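Local coordinates for putative amidohydrolase/peptidase (PDB 4WJB), which probably hydrolyses carbon-nitrogen bonds other than peptide bonds, as a zinc-dependent amidohydrolase of the peptidase M20 family, at residues Ala125-Glu130 / Ala416-Ala421. Residues are numbered along the deposited sequence; the frame is centred on the assembly and turned at random.
Sequences AAIETE and AVLQSA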
# COMPACT_ATOMS: atom_id res chain seq x y z
N ALA A 125 -3.29 -25.09 -53.40
CA ALA A 125 -4.60 -25.34 -54.00
C ALA A 125 -4.75 -24.66 -55.35
O ALA A 125 -5.80 -24.74 -55.97
CB ALA A 125 -5.70 -24.89 -53.06
N ALA A 126 -3.69 -23.98 -55.79
CA ALA A 126 -3.68 -23.23 -57.05
C ALA A 126 -4.87 -22.27 -57.13
O ALA A 126 -5.55 -22.20 -58.16
CB ALA A 126 -3.69 -24.19 -58.24
N ILE A 127 -5.13 -21.56 -56.04
CA ILE A 127 -6.26 -20.65 -55.99
C ILE A 127 -5.89 -19.23 -56.44
O ILE A 127 -4.88 -18.67 -55.99
CB ILE A 127 -6.86 -20.62 -54.57
CG1 ILE A 127 -7.54 -21.95 -54.26
CG2 ILE A 127 -7.84 -19.47 -54.40
CD1 ILE A 127 -8.15 -22.01 -52.89
N GLU A 128 -6.70 -18.67 -57.33
CA GLU A 128 -6.59 -17.25 -57.69
C GLU A 128 -7.66 -16.44 -56.95
O GLU A 128 -8.83 -16.82 -56.93
CB GLU A 128 -6.72 -17.05 -59.21
CG GLU A 128 -7.14 -15.64 -59.61
CD GLU A 128 -6.97 -15.36 -61.10
OE1 GLU A 128 -5.87 -14.93 -61.50
OE2 GLU A 128 -7.94 -15.55 -61.86
N THR A 129 -7.25 -15.34 -56.34
CA THR A 129 -8.18 -14.47 -55.63
C THR A 129 -8.43 -13.19 -56.42
O THR A 129 -7.59 -12.77 -57.22
CB THR A 129 -7.67 -14.10 -54.23
OG1 THR A 129 -6.45 -13.36 -54.33
CG2 THR A 129 -7.42 -15.36 -53.41
N GLU A 130 -9.59 -12.58 -56.21
CA GLU A 130 -9.91 -11.32 -56.88
C GLU A 130 -8.96 -10.23 -56.43
O GLU A 130 -8.43 -9.47 -57.25
CB GLU A 130 -11.35 -10.89 -56.61
CG GLU A 130 -12.37 -11.61 -57.46
CD GLU A 130 -12.07 -11.49 -58.94
OE1 GLU A 130 -11.86 -12.54 -59.58
OE2 GLU A 130 -12.03 -10.35 -59.45
N ALA A 416 -11.20 -17.03 -43.72
CA ALA A 416 -11.59 -15.63 -43.60
C ALA A 416 -10.94 -14.78 -44.69
O ALA A 416 -11.61 -14.00 -45.37
CB ALA A 416 -11.22 -15.09 -42.22
N VAL A 417 -9.62 -14.94 -44.85
CA VAL A 417 -8.87 -14.18 -45.84
C VAL A 417 -9.36 -14.52 -47.24
O VAL A 417 -9.57 -13.64 -48.08
CB VAL A 417 -7.36 -14.45 -45.74
CG1 VAL A 417 -6.63 -13.96 -46.99
CG2 VAL A 417 -6.80 -13.80 -44.48
N LEU A 418 -9.56 -15.81 -47.47
CA LEU A 418 -10.05 -16.29 -48.76
C LEU A 418 -11.40 -15.66 -49.10
O LEU A 418 -11.57 -15.12 -50.19
CB LEU A 418 -10.16 -17.81 -48.76
CG LEU A 418 -10.64 -18.40 -50.09
CD1 LEU A 418 -9.75 -17.93 -51.23
CD2 LEU A 418 -10.67 -19.92 -50.01
N GLN A 419 -12.35 -15.70 -48.17
CA GLN A 419 -13.67 -15.14 -48.42
C GLN A 419 -13.61 -13.65 -48.76
O GLN A 419 -14.26 -13.19 -49.71
CB GLN A 419 -14.60 -15.36 -47.22
CG GLN A 419 -15.98 -14.75 -47.41
CD GLN A 419 -16.90 -14.98 -46.24
OE1 GLN A 419 -16.71 -15.91 -45.45
NE2 GLN A 419 -17.92 -14.14 -46.11
N SER A 420 -12.84 -12.89 -47.99
CA SER A 420 -12.77 -11.45 -48.17
C SER A 420 -12.01 -11.06 -49.44
O SER A 420 -12.31 -10.03 -50.05
CB SER A 420 -12.12 -10.79 -46.96
OG SER A 420 -10.81 -11.28 -46.75
N ALA A 421 -11.04 -11.89 -49.83
CA ALA A 421 -10.25 -11.65 -51.04
C ALA A 421 -11.00 -12.00 -52.31
O ALA A 421 -10.55 -11.69 -53.42
CB ALA A 421 -8.94 -12.43 -50.97
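Where the loop 125-130 leaves helix 109-124 and runs toward strand 133-138, it passes beside segment 416-421 of helix 403-421 and illustrates how an extended segment can pack against a helix through a few apolar groups. The tight part is centred on Thr129 and Ala421, whose CA atoms lie 5.8 Å apart. Here the methyl CB of Ala421 sits 3.9 Å from CB of Thr129 and scarcely farther from its CG2. CG2 of Thr129 stands beside the backbone N, anti to the carbonyl carbon, because OG1 takes the crowded position between the two (chi1 63°), from which it hydrogen-bonds to the carbonyl of Arg131.

Leu418, one turn earlier, extends the apolar patch. With CG anti to its backbone N (chi1 -179°), its CD1 comes within 4.0 Å of Ile127 CG2, tip to tip. The side chains of Thr129 and Leu418 cross obliquely, CG2 of Thr129 4.1 Å from CD1 of Leu418. Leu122 and Pro17 touch both Ile127 and Leu418, so this patch is shared with helix 109-124 and the N-terminal segment.

Beside Ala421, its carbonyl O makes a van der Waals approach of 3.4 Å to CB of Glu130. Polar links gather here too: Glu130 N hydrogen-bonds to OE1 of Gln422, and the backbones of Ala421 and Arg131 are bonded. The carboxylate of Glu130 bends away to a salt bridge with Arg84. The solvent side is looser: CB of Glu128 is directed away from the helix, its side chain lying against Arg84, and Ala125 and Ala126, farther up the loop, are exposed, the latter at positive phi (52°).

That conformation belongs to the Schellman motif closing helix 109-124; the loop beyond it then joins helix to strand beside the chain's last helix, at the periphery of the M20 peptidase fold and away from its zinc site.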